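Local coordinates for sialidase domain-containing protein (Dyadobacter fermentans, PDB 5HX0) that is of unknown function but, as a sialidase-like beta-propeller protein, may bind or process glycans, at residues L325-Y330 / G367-V372; Y269-G274 / N343-D348; P232-N237 / V255-K260; L130-G135 / M212-N217. All coordinates share one frame; numbering follows the deposited sequence. Where two conformers were deposited one is given.

Contact 1 (L325-Y330 / G367-V372)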
loop_
_atom_site.group_PDB
_atom_site.type_symbol
_atom_site.label_atom_id
_atom_site.label_comp_id
_atom_site.label_asym_id
_atom_site.label_seq_id
_atom_site.Cartn_x
_atom_site.Cartn_y
_atom_site.Cartn_z
ATOM N N LEU A 325 -16.741 19.825 -23.222
ATOM C CA LEU A 325 -17.635 19.225 -22.240
ATOM C C LEU A 325 -17.134 19.565 -20.840
ATOM O O LEU A 325 -16.037 19.150 -20.456
ATOM C CB LEU A 325 -17.720 17.709 -22.417
ATOM C CG LEU A 325 -18.623 17.007 -21.384
ATOM C CD1 LEU A 325 -20.078 17.417 -21.579
ATOM C CD2 LEU A 325 -18.452 15.491 -21.510
ATOM N N LEU A 326 -17.926 20.331 -20.089
ATOM C CA LEU A 326 -17.614 20.702 -18.708
ATOM C C LEU A 326 -18.514 19.878 -17.803
ATOM O O LEU A 326 -19.723 20.087 -17.794
ATOM C CB LEU A 326 -17.851 22.200 -18.489
ATOM C CG LEU A 326 -17.430 22.790 -17.141
ATOM C CD1 LEU A 326 -15.914 22.813 -17.009
ATOM C CD2 LEU A 326 -18.005 24.198 -17.001
ATOM N N SER A 327 -17.945 18.934 -17.053
ATOM C CA SER A 327 -18.765 18.130 -16.157
ATOM C C SER A 327 -18.456 18.482 -14.707
ATOM O O SER A 327 -17.342 18.905 -14.376
ATOM C CB SER A 327 -18.547 16.633 -16.401
ATOM O OG SER A 327 -17.189 16.295 -16.264
ATOM N N TYR A 328 -19.453 18.300 -13.842
ATOM C CA TYR A 328 -19.313 18.660 -12.434
ATOM C C TYR A 328 -20.284 17.874 -11.569
ATOM O O TYR A 328 -21.328 17.413 -12.030
ATOM C CB TYR A 328 -19.541 20.157 -12.201
ATOM C CG TYR A 328 -20.695 20.739 -12.989
ATOM C CD1 TYR A 328 -20.509 21.163 -14.299
ATOM C CD2 TYR A 328 -21.944 20.906 -12.413
ATOM C CE1 TYR A 328 -21.544 21.711 -15.034
ATOM C CE2 TYR A 328 -23.009 21.464 -13.155
ATOM C CZ TYR A 328 -22.787 21.863 -14.458
ATOM O OH TYR A 328 -23.795 22.420 -15.226
ATOM N N GLY A 329 -19.925 17.746 -10.289
ATOM C CA GLY A 329 -20.836 17.173 -9.326
ATOM C C GLY A 329 -21.891 18.178 -8.901
ATOM O O GLY A 329 -21.671 19.394 -8.898
ATOM N N TYR A 330 -23.063 17.664 -8.548
ATOM C CA TYR A 330 -24.175 18.502 -8.101
ATOM C C TYR A 330 -24.610 18.000 -6.730
ATOM O O TYR A 330 -25.459 17.114 -6.609
ATOM C CB TYR A 330 -25.332 18.477 -9.091
ATOM C CG TYR A 330 -26.352 19.560 -8.831
ATOM C CD1 TYR A 330 -26.068 20.888 -9.106
ATOM C CD2 TYR A 330 -27.602 19.251 -8.308
ATOM C CE1 TYR A 330 -27.025 21.896 -8.886
ATOM C CE2 TYR A 330 -28.550 20.242 -8.082
ATOM C CZ TYR A 330 -28.255 21.556 -8.375
ATOM O OH TYR A 330 -29.204 22.530 -8.150
ATOM N N GLY A 367 -19.764 12.353 -6.773
ATOM C CA GLY A 367 -19.379 13.396 -7.705
ATOM C C GLY A 367 -17.990 13.249 -8.293
ATOM O O GLY A 367 -17.577 12.149 -8.683
ATOM N N TYR A 368 -17.252 14.355 -8.359
ATOM C CA TYR A 368 -15.921 14.387 -8.960
ATOM C C TYR A 368 -15.889 13.735 -10.351
ATOM O O TYR A 368 -15.083 12.829 -10.585
ATOM C CB TYR A 368 -14.910 13.717 -8.037
ATOM C CG TYR A 368 -14.509 14.543 -6.825
ATOM C CD1 TYR A 368 -15.452 14.974 -5.894
ATOM C CD2 TYR A 368 -13.180 14.915 -6.632
ATOM C CE1 TYR A 368 -15.089 15.742 -4.781
ATOM C CE2 TYR A 368 -12.803 15.676 -5.535
ATOM C CZ TYR A 368 -13.760 16.087 -4.615
ATOM O OH TYR A 368 -13.361 16.836 -3.531
ATOM N N PRO A 369 -16.727 14.184 -11.279
ATOM C CA PRO A 369 -16.721 13.548 -12.602
ATOM C C PRO A 369 -15.454 13.850 -13.396
ATOM O O PRO A 369 -14.776 14.862 -13.208
ATOM C CB PRO A 369 -17.972 14.119 -13.293
ATOM C CG PRO A 369 -18.139 15.475 -12.646
ATOM C CD PRO A 369 -17.718 15.272 -11.202
ATOM N N TRP A 370 -15.171 12.948 -14.329
ATOM C CA TRP A 370 -14.005 13.034 -15.198
ATOM C C TRP A 370 -14.359 12.318 -16.493
ATOM O O TRP A 370 -14.719 11.137 -16.461
ATOM C CB TRP A 370 -12.781 12.387 -14.516
ATOM C CG TRP A 370 -11.450 12.776 -15.106
ATOM C CD1 TRP A 370 -10.980 12.479 -16.355
ATOM C CD2 TRP A 370 -10.423 13.526 -14.453
ATOM N NE1 TRP A 370 -9.696 13.004 -16.517
ATOM C CE2 TRP A 370 -9.342 13.648 -15.356
ATOM C CE3 TRP A 370 -10.300 14.087 -13.175
ATOM C CZ2 TRP A 370 -8.151 14.309 -15.014
ATOM C CZ3 TRP A 370 -9.133 14.741 -12.847
ATOM C CH2 TRP A 370 -8.072 14.847 -13.757
ATOM N N ALA A 371 -14.281 13.021 -17.622
ATOM C CA ALA A 371 -14.756 12.474 -18.887
ATOM C C ALA A 371 -13.596 12.051 -19.777
ATOM O O ALA A 371 -12.490 12.599 -19.697
ATOM C CB ALA A 371 -15.632 13.483 -19.632
ATOM N N VAL A 372 -13.867 11.084 -20.648
ATOM C CA VAL A 372 -12.894 10.624 -21.633
ATOM C C VAL A 372 -13.632 10.312 -22.927
ATOM O O VAL A 372 -14.766 9.821 -22.909
ATOM C CB VAL A 372 -12.104 9.395 -21.113
ATOM C CG1 VAL A 372 -13.050 8.251 -20.832
ATOM C CG2 VAL A 372 -11.035 8.989 -22.134
#
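Strands 325-330 and 367-372 run antiparallel, at 164° between their directions, yet no hydrogen bond joins them: they belong to neighbouring sheets, and their axes come within 5.2 Å. The nearest backbones are those of two glycines, Gly329 and Gly367, whose CA atoms lie 4.4 Å apart. Pro369 makes the largest single contribution. Its ring lies against the main chain from Ser327 to Gly329, with CG 3.3 Å from Tyr328 N and CD 3.4 Å from Gly329 N. The same ring also meets the Ser327 side chain, whose CB stands 4.0 Å from both Pro369 CB and Pro369 CG; the Ser327 hydroxyl itself has a second position. Such packing of the second strand of one four-stranded sheet against the edge strand of the next, without shared hydrogen bonds, is one way adjacent blades of a beta-propeller, the fold of the BNR-repeat clan, pack together. Further along, Leu325 reaches out with CG anti to its backbone N (chi1 178°), and its CD2 methyl touches Ala371 CB at 3.9 Å. Tyr328 and Trp370 start away from the interface: the Tyr328 hydroxyl bonds to Glu354 and Arg340 within its own sheet, while the Trp370 indole meets the His315 ring and strand 56-65.

Contact 2 (Y269-G274 / N343-D348)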
loop_
_atom_site.group_PDB
_atom_site.type_symbol
_atom_site.label_atom_id
_atom_site.label_comp_id
_atom_site.label_asym_id
_atom_site.label_seq_id
_atom_site.Cartn_x
_atom_site.Cartn_y
_atom_site.Cartn_z
ATOM N N TYR A 269 -7.421 24.317 -18.751
ATOM C CA TYR A 269 -7.710 24.015 -20.147
ATOM C C TYR A 269 -7.079 25.088 -21.034
ATOM O O TYR A 269 -7.032 26.260 -20.657
ATOM C CB TYR A 269 -9.243 23.934 -20.346
ATOM C CG TYR A 269 -9.658 23.591 -21.753
ATOM C CD1 TYR A 269 -9.567 22.286 -22.212
ATOM C CD2 TYR A 269 -10.144 24.574 -22.619
ATOM C CE1 TYR A 269 -9.926 21.959 -23.516
ATOM C CE2 TYR A 269 -10.522 24.255 -23.934
ATOM C CZ TYR A 269 -10.396 22.934 -24.367
ATOM O OH TYR A 269 -10.735 22.559 -25.649
ATOM N N GLU A 270 -6.576 24.690 -22.199
ATOM C CA GLU A 270 -6.081 25.642 -23.187
ATOM C C GLU A 270 -6.983 25.590 -24.404
ATOM O O GLU A 270 -7.234 24.504 -24.944
ATOM C CB GLU A 270 -4.642 25.331 -23.592
ATOM C CG GLU A 270 -3.994 26.416 -24.455
ATOM C CD GLU A 270 -2.639 25.960 -24.965
ATOM O OE1 GLU A 270 -2.603 25.099 -25.874
ATOM O OE2 GLU A 270 -1.615 26.409 -24.417
ATOM N N THR A 271 -7.458 26.763 -24.842
ATOM C CA THR A 271 -8.392 26.828 -25.959
ATOM C C THR A 271 -7.638 26.809 -27.285
ATOM O O THR A 271 -6.421 27.018 -27.318
ATOM C CB THR A 271 -9.234 28.091 -25.865
ATOM O OG1 THR A 271 -8.402 29.225 -26.148
ATOM C CG2 THR A 271 -9.828 28.214 -24.474
ATOM N N PRO A 272 -8.337 26.555 -28.400
ATOM C CA PRO A 272 -7.637 26.562 -29.697
ATOM C C PRO A 272 -6.944 27.876 -29.995
ATOM O O PRO A 272 -5.848 27.868 -30.570
ATOM C CB PRO A 272 -8.758 26.250 -30.697
ATOM C CG PRO A 272 -9.715 25.345 -29.882
ATOM C CD PRO A 272 -9.683 25.942 -28.492
ATOM N N LYS A 273 -7.506 29.006 -29.577
ATOM C CA LYS A 273 -6.818 30.276 -29.784
ATOM C C LYS A 273 -5.730 30.550 -28.748
ATOM O O LYS A 273 -5.032 31.567 -28.860
ATOM C CB LYS A 273 -7.829 31.422 -29.808
ATOM C CG LYS A 273 -8.710 31.403 -31.053
ATOM C CD LYS A 273 -9.711 32.548 -31.048
ATOM C CE LYS A 273 -10.555 32.536 -32.308
ATOM N NZ LYS A 273 -11.719 33.462 -32.187
ATOM N N GLY A 274 -5.550 29.673 -27.766
ATOM C CA GLY A 274 -4.434 29.778 -26.845
ATOM C C GLY A 274 -4.736 30.439 -25.520
ATOM O O GLY A 274 -3.799 30.705 -24.752
ATOM N N ASN A 343 -18.729 26.523 -26.007
ATOM C CA ASN A 343 -18.065 26.747 -27.286
ATOM C C ASN A 343 -16.546 26.582 -27.113
ATOM O O ASN A 343 -16.031 26.442 -25.996
ATOM C CB ASN A 343 -18.432 28.126 -27.863
ATOM C CG ASN A 343 -18.106 29.289 -26.917
ATOM O OD1 ASN A 343 -17.183 29.224 -26.111
ATOM N ND2 ASN A 343 -18.876 30.375 -27.038
ATOM N N ALA A 344 -15.825 26.589 -28.241
ATOM C CA ALA A 344 -14.396 26.255 -28.218
ATOM C C ALA A 344 -13.610 27.156 -27.270
ATOM O O ALA A 344 -12.683 26.701 -26.591
ATOM C CB ALA A 344 -13.825 26.340 -29.633
ATOM N N GLU A 345 -13.970 28.431 -27.192
ATOM C CA GLU A 345 -13.211 29.346 -26.344
ATOM C C GLU A 345 -13.758 29.439 -24.917
ATOM O O GLU A 345 -13.227 30.211 -24.108
ATOM C CB GLU A 345 -13.161 30.725 -27.013
ATOM C CG GLU A 345 -12.358 30.694 -28.323
ATOM C CD GLU A 345 -10.902 30.274 -28.121
ATOM O OE1 GLU A 345 -10.256 30.820 -27.204
ATOM O OE2 GLU A 345 -10.407 29.384 -28.871
ATOM N N CYS A 346 -14.788 28.653 -24.585
ATOM C CA CYS A 346 -15.301 28.547 -23.212
ATOM C C CYS A 346 -15.815 29.891 -22.692
ATOM O O CYS A 346 -15.632 30.225 -21.523
ATOM C CB CYS A 346 -14.248 27.976 -22.256
ATOM S SG CYS A 346 -13.652 26.310 -22.684
ATOM N N THR A 347 -16.486 30.655 -23.559
ATOM C CA THR A 347 -17.023 31.960 -23.175
ATOM C C THR A 347 -18.513 31.933 -22.856
ATOM O O THR A 347 -19.012 32.860 -22.207
ATOM C CB THR A 347 -16.786 32.994 -24.288
ATOM O OG1 THR A 347 -17.425 32.563 -25.502
ATOM C CG2 THR A 347 -15.304 33.175 -24.555
ATOM N N ASP A 348 -19.232 30.898 -23.282
ATOM C CA ASP A 348 -20.687 30.900 -23.238
ATOM C C ASP A 348 -21.243 30.041 -22.103
ATOM O O ASP A 348 -22.329 29.463 -22.235
ATOM C CB ASP A 348 -21.249 30.451 -24.587
ATOM C CG ASP A 348 -20.919 29.005 -24.916
ATOM O OD1 ASP A 348 -20.029 28.416 -24.272
ATOM O OD2 ASP A 348 -21.553 28.471 -25.841
HETATM O O HOH W 1 -11.980 24.084 -27.306
#
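Thr271 and Lys273 grip the Glu345 carboxylate, joining two type I turns, Thr271 to Gly274 and Asn343 to Cys346, that belong to adjacent sheets of the propeller; the first follows strand 262-270, the second strand 336-342. Two hydrogen bonds divide the carboxylate between them. The Thr271 hydroxyl donates from OG1 to Glu345 OE1 at 2.7 Å, and the backbone N of Lys273 donates to Glu345 OE2 at 3.0 Å. Both oxygens are met on their syn sides, the donors 28° and 21° out of the carboxylate plane, so the group is held at both oxygens. The Glu345 chain bends at chi2 (-61°) and crosses the Thr271 and Lys273 side chains at about a right angle. Lys273 lays CB and CG against OE2, while its NZ remains 5.4 Å from Glu345 OE2, too far for a salt bridge. Asn343 braces the second turn from within: its OD1 accepts from Thr347 N on a lone pair, and its ND2 donates to Thr347 OG1. Nonpolar contacts flank the polar grip. Pro272 CG packs on Ala344 CB, and Cys346 SG makes an oblique sulfur-aromatic contact with Tyr269, 4.7 Å from the ring centroid. The Tyr269 hydroxyl also pairs with Arg318. A water completes the link, accepting a hydrogen bond from Tyr269 OH at 2.6 Å, in the plane of the ring, and donating to Ala344 O at 2.8 Å.

Contact 3 (P232-N237 / V255-K260)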
loop_
_atom_site.group_PDB
_atom_site.type_symbol
_atom_site.label_atom_id
_atom_site.label_comp_id
_atom_site.label_asym_id
_atom_site.label_seq_id
_atom_site.Cartn_x
_atom_site.Cartn_y
_atom_site.Cartn_z
ATOM N N PRO A 232 -9.682 32.661 9.530
ATOM C CA PRO A 232 -10.214 31.369 9.090
ATOM C C PRO A 232 -9.445 30.828 7.872
ATOM O O PRO A 232 -8.822 31.614 7.154
ATOM C CB PRO A 232 -11.667 31.696 8.736
ATOM C CG PRO A 232 -11.612 33.112 8.266
ATOM C CD PRO A 232 -10.517 33.790 9.075
ATOM N N ASN A 233 -9.468 29.509 7.684
ATOM C CA ASN A 233 -8.792 28.876 6.555
ATOM C C ASN A 233 -9.213 29.520 5.234
ATOM O O ASN A 233 -10.399 29.754 4.994
ATOM C CB ASN A 233 -9.120 27.377 6.552
ATOM C CG ASN A 233 -8.449 26.630 5.419
ATOM O OD1 ASN A 233 -8.973 26.560 4.302
ATOM N ND2 ASN A 233 -7.282 26.058 5.700
ATOM N N LYS A 234 -8.233 29.838 4.390
ATOM C CA LYS A 234 -8.522 30.282 3.030
ATOM C C LYS A 234 -7.513 29.669 2.073
ATOM O O LYS A 234 -6.330 29.533 2.406
ATOM C CB LYS A 234 -8.496 31.815 2.894
ATOM C CG LYS A 234 -9.168 32.323 1.604
ATOM C CD LYS A 234 -9.234 33.848 1.578
ATOM C CE LYS A 234 -7.852 34.447 1.623
ATOM N NZ LYS A 234 -7.119 34.322 0.302
ATOM N N THR A 235 -7.986 29.304 0.882
ATOM C CA THR A 235 -7.127 28.822 -0.187
ATOM C C THR A 235 -7.284 29.693 -1.424
ATOM O O THR A 235 -8.336 30.320 -1.650
ATOM C CB THR A 235 -7.419 27.342 -0.556
ATOM O OG1 THR A 235 -8.780 27.194 -1.003
ATOM C CG2 THR A 235 -7.159 26.414 0.627
ATOM N N SER A 236 -6.225 29.715 -2.230
ATOM C CA SER A 236 -6.210 30.395 -3.521
ATOM C C SER A 236 -5.583 29.464 -4.556
ATOM O O SER A 236 -4.932 28.475 -4.208
ATOM C CB SER A 236 -5.426 31.725 -3.441
ATOM O OG SER A 236 -4.127 31.470 -2.920
ATOM N N ASN A 237 -5.783 29.789 -5.834
ATOM C CA ASN A 237 -5.277 28.997 -6.946
ATOM C C ASN A 237 -4.134 29.726 -7.642
ATOM O O ASN A 237 -4.125 30.963 -7.744
ATOM C CB ASN A 237 -6.377 28.696 -7.979
ATOM C CG ASN A 237 -7.332 27.596 -7.524
ATOM O OD1 ASN A 237 -8.545 27.738 -7.647
ATOM N ND2 ASN A 237 -6.784 26.498 -6.988
ATOM N N VAL A 255 -3.961 32.559 -9.967
ATOM C CA VAL A 255 -5.120 32.297 -10.827
ATOM C C VAL A 255 -6.401 32.883 -10.250
ATOM O O VAL A 255 -7.192 33.497 -10.966
ATOM C CB VAL A 255 -5.269 30.777 -11.072
ATOM C CG1 VAL A 255 -6.633 30.473 -11.716
ATOM C CG2 VAL A 255 -4.114 30.260 -11.938
ATOM N N ALA A 256 -6.653 32.665 -8.964
ATOM C CA ALA A 256 -7.852 33.194 -8.324
ATOM C C ALA A 256 -7.546 33.372 -6.847
ATOM O O ALA A 256 -7.163 32.410 -6.173
ATOM C CB ALA A 256 -9.063 32.273 -8.512
ATOM N N VAL A 257 -7.684 34.606 -6.365
ATOM C CA VAL A 257 -7.411 34.970 -4.975
ATOM C C VAL A 257 -8.481 35.961 -4.540
ATOM O O VAL A 257 -8.838 36.876 -5.293
ATOM C CB VAL A 257 -6.006 35.597 -4.793
ATOM C CG1 VAL A 257 -5.678 35.763 -3.321
ATOM C CG2 VAL A 257 -4.933 34.783 -5.491
ATOM N N ASP A 258 -9.000 35.782 -3.329
ATOM C CA ASP A 258 -9.975 36.712 -2.785
ATOM C C ASP A 258 -9.739 36.862 -1.293
ATOM O O ASP A 258 -9.208 35.961 -0.647
ATOM C CB ASP A 258 -11.409 36.244 -3.022
ATOM C CG ASP A 258 -12.424 37.312 -2.678
ATOM O OD1 ASP A 258 -12.445 38.332 -3.381
ATOM O OD2 ASP A 258 -13.177 37.145 -1.703
ATOM N N GLU A 259 -10.175 37.998 -0.739
ATOM C CA GLU A 259 -10.013 38.220 0.697
ATOM C C GLU A 259 -10.867 37.269 1.518
ATOM O O GLU A 259 -10.480 36.906 2.634
ATOM C CB GLU A 259 -10.360 39.666 1.068
ATOM C CG GLU A 259 -9.313 40.684 0.665
ATOM C CD GLU A 259 -7.949 40.386 1.264
ATOM O OE1 GLU A 259 -7.890 39.912 2.423
ATOM O OE2 GLU A 259 -6.934 40.621 0.571
ATOM N N LYS A 260 -12.027 36.870 1.007
ATOM C CA LYS A 260 -12.920 35.998 1.764
ATOM C C LYS A 260 -13.185 34.661 1.096
ATOM O O LYS A 260 -13.218 33.641 1.776
ATOM C CB LYS A 260 -14.262 36.704 2.019
ATOM C CG LYS A 260 -14.153 37.838 3.022
ATOM C CD LYS A 260 -15.495 38.480 3.310
ATOM C CE LYS A 260 -15.307 39.781 4.079
ATOM N NZ LYS A 260 -14.435 40.754 3.343
HETATM O O HOH W 2 -8.748 33.154 -1.862
#
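Residues 234-237 and 255-260 run nearly antiparallel, their end-to-end directions 165° apart, and pair at the Asn237 end through a classic beta bulge in which Val255 and Ala256 both face Asn237. Asn237 N donates to Ala256 O at 3.0 Å in an almost straight bond. In return Asn237 O accepts from two amides, Val255 N at 2.7 Å and Ala256 N at 3.3 Å, both reaching it from the same face of its carbonyl plane. The pair belongs to the hairpin of strands 234-242 and 250-256, the outer half of a four-stranded propeller blade. Asn237 CB packs on Val255 CB, while the Asn237 amide ND2 turns to the carbonyls of Asn264 and Val224. Ser236 CB lies against Val257 CG2, its hydroxyl being bonded to His238 and Asp228. Beyond the bulge the chains part, and Lys234 spans the gap. Its chain leaves with CG anti to the backbone N (chi1 -164°), then bends at chi3 and chi4 past the carbonyls of Asp258 and Glu259. NZ also forms a salt bridge with Asp228. Asp258 OD2 closes an Asx turn by accepting from Lys260 N, and also accepts from Val261 N. Between the separated chains a water accepts from Asp258 N and Lys234 NZ and lies 2.9 Å from Thr235 O, and beside it Lys234 NZ gives a hydrogen bond to Asp258 O at 2.8 Å.

Contact 4 (L130-G135 / M212-N217)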
loop_
_atom_site.group_PDB
_atom_site.type_symbol
_atom_site.label_atom_id
_atom_site.label_comp_id
_atom_site.label_asym_id
_atom_site.label_seq_id
_atom_site.Cartn_x
_atom_site.Cartn_y
_atom_site.Cartn_z
ATOM N N LEU A 130 -2.855 12.498 -16.183
ATOM C CA LEU A 130 -2.672 13.245 -17.433
ATOM C C LEU A 130 -1.905 12.354 -18.401
ATOM O O LEU A 130 -0.828 11.862 -18.057
ATOM C CB LEU A 130 -1.888 14.545 -17.230
ATOM C CG LEU A 130 -1.606 15.311 -18.550
ATOM C CD1 LEU A 130 -2.916 15.854 -19.176
ATOM C CD2 LEU A 130 -0.615 16.450 -18.328
ATOM N N GLN A 131 -2.441 12.142 -19.598
ATOM C CA GLN A 131 -1.709 11.419 -20.633
ATOM C C GLN A 131 -1.190 12.419 -21.662
ATOM O O GLN A 131 -1.986 13.126 -22.281
ATOM C CB GLN A 131 -2.578 10.370 -21.319
ATOM C CG GLN A 131 -1.823 9.621 -22.422
ATOM C CD GLN A 131 -2.649 8.518 -23.028
ATOM O OE1 GLN A 131 -2.277 7.352 -22.955
ATOM N NE2 GLN A 131 -3.798 8.876 -23.594
ATOM N N LEU A 132 0.137 12.476 -21.836
ATOM C CA LEU A 132 0.735 13.333 -22.854
ATOM C C LEU A 132 0.568 12.725 -24.245
ATOM O O LEU A 132 0.380 11.517 -24.402
ATOM C CB LEU A 132 2.230 13.553 -22.583
ATOM C CG LEU A 132 2.563 14.093 -21.184
ATOM C CD1 LEU A 132 4.027 14.546 -21.107
ATOM C CD2 LEU A 132 1.629 15.243 -20.818
ATOM N N LYS A 133 0.669 13.582 -25.269
ATOM C CA LYS A 133 0.588 13.087 -26.644
ATOM C C LYS A 133 1.626 12.007 -26.917
ATOM O O LYS A 133 1.378 11.098 -27.722
ATOM C CB LYS A 133 0.775 14.236 -27.635
ATOM C CG LYS A 133 -0.174 15.393 -27.432
ATOM C CD LYS A 133 -1.528 15.063 -27.905
ATOM C CE LYS A 133 -2.325 16.349 -28.086
ATOM N NZ LYS A 133 -3.751 16.027 -28.339
ATOM N N ASP A 134 2.774 12.064 -26.245
ATOM C CA ASP A 134 3.804 11.058 -26.483
ATOM C C ASP A 134 3.580 9.799 -25.658
ATOM O O ASP A 134 4.410 8.891 -25.695
ATOM C CB ASP A 134 5.207 11.640 -26.223
ATOM C CG ASP A 134 5.493 11.915 -24.750
ATOM O OD1 ASP A 134 4.756 11.431 -23.868
ATOM O OD2 ASP A 134 6.491 12.615 -24.471
ATOM N N GLY A 135 2.489 9.723 -24.916
ATOM C CA GLY A 135 2.135 8.520 -24.198
ATOM C C GLY A 135 2.556 8.494 -22.748
ATOM O O GLY A 135 2.086 7.621 -22.005
HETATM N N MSE A 212 -4.777 18.544 -15.292
HETATM C CA MSE A 212 -3.691 19.275 -15.920
HETATM C C MSE A 212 -4.018 19.383 -17.395
HETATM O O MSE A 212 -4.964 18.749 -17.856
HETATM C CB MSE A 212 -2.355 18.546 -15.734
HETATM C CG MSE A 212 -1.974 18.311 -14.299
HETATM SE SE MSE A 212 -0.360 17.210 -14.266
HETATM C CE MSE A 212 0.070 17.314 -12.378
ATOM N N TYR A 213 -3.231 20.153 -18.154
ATOM C CA TYR A 213 -3.458 20.219 -19.594
ATOM C C TYR A 213 -2.115 20.381 -20.298
ATOM O O TYR A 213 -1.258 21.154 -19.857
ATOM C CB TYR A 213 -4.428 21.364 -19.951
ATOM C CG TYR A 213 -4.948 21.293 -21.369
ATOM C CD1 TYR A 213 -4.255 21.908 -22.414
ATOM C CD2 TYR A 213 -6.110 20.595 -21.668
ATOM C CE1 TYR A 213 -4.716 21.836 -23.710
ATOM C CE2 TYR A 213 -6.588 20.521 -22.970
ATOM C CZ TYR A 213 -5.880 21.137 -23.981
ATOM O OH TYR A 213 -6.328 21.076 -25.277
ATOM N N GLU A 214 -1.917 19.619 -21.365
ATOM C CA GLU A 214 -0.698 19.741 -22.159
ATOM C C GLU A 214 -0.945 20.816 -23.220
ATOM O O GLU A 214 -1.751 20.621 -24.129
ATOM C CB GLU A 214 -0.326 18.394 -22.779
ATOM C CG GLU A 214 1.005 18.433 -23.550
ATOM C CD GLU A 214 1.320 17.121 -24.276
ATOM O OE1 GLU A 214 0.432 16.245 -24.390
ATOM O OE2 GLU A 214 2.470 16.978 -24.739
ATOM N N GLY A 215 -0.274 21.949 -23.103
ATOM C CA GLY A 215 -0.471 23.006 -24.075
ATOM C C GLY A 215 0.055 22.618 -25.450
ATOM O O GLY A 215 0.794 21.649 -25.620
ATOM N N LYS A 216 -0.336 23.407 -26.458
ATOM C CA LYS A 216 0.028 23.061 -27.831
ATOM C C LYS A 216 1.542 23.047 -28.023
ATOM O O LYS A 216 2.051 22.299 -28.863
ATOM C CB LYS A 216 -0.643 24.020 -28.831
ATOM N N ASN A 217 2.281 23.819 -27.231
ATOM C CA ASN A 217 3.731 23.819 -27.338
ATOM C C ASN A 217 4.393 22.746 -26.483
ATOM O O ASN A 217 5.618 22.742 -26.362
ATOM C CB ASN A 217 4.295 25.197 -26.977
ATOM C CG ASN A 217 3.931 25.631 -25.573
ATOM O OD1 ASN A 217 3.417 24.842 -24.782
ATOM N ND2 ASN A 217 4.196 26.898 -25.257
HETATM O O HOH W 3 -2.098 15.533 -23.598
HETATM O O HOH W 4 3.796 14.711 -25.513
#
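Glu214 extends its side chain to the turn of segment 130-135, where OE1 accepts from Lys133 N at 2.8 Å on its syn lone pair. CG stands anti to the backbone N (chi1 -176°) and the chain stays extended beyond it, crossing Leu132 at about a right angle; Leu132 CB and CD2 lie against the carboxylate. Lys133 CG, anti to its carbonyl carbon (chi1 -55°), lies 3.2 Å from Glu214 OE1, but NZ stays 5.8 Å from that oxygen, so any attraction between the two charges acts at a distance. Two waters also bond to the carboxylate: one donates to OE1 and to Gln131 O, the other donates to OE2 and accepts from Asp134 N. The type I turn from Leu132 to Gly135 thus presents two amides to one acid, the second through water. At the strand end, Leu130 has CG anti to its backbone N (chi1 176°) and sets CD2 3.8 Å from CB of Met212, modelled as selenomethionine, whose extended chain then leads away. Leu130, Leu132 and Met212 all pack on Ile220 of strand 220-229, and Met212 continues to Leu138 and Ala140 of strand 137-145, so the contact bridges the sheets of strands 123-131 and 213-214.

In the fold
Contacts 1, 2 and 4 join successive sheets of the propeller, whereas contact 3 lies within one sheet, where the chains of a hairpin part. Contact 1 is fully buried, its centre about 9 Å from the centre of the chain, and relies on apolar and backbone packing; the other three, partly buried with centres about 16 to 20 Å from that point, add polar bonds and water. Contacts 2 and 4 resemble each other: in both, a glutamate carboxylate binds a backbone amide of a neighbouring type I turn. They also touch, Glu270 OE1 meeting Lys216 N and the rings of Tyr269 and Tyr213 packing together. Contacts 3 and 4 involve opposite edges of the 213-256 sheet, their centres 28 Å apart.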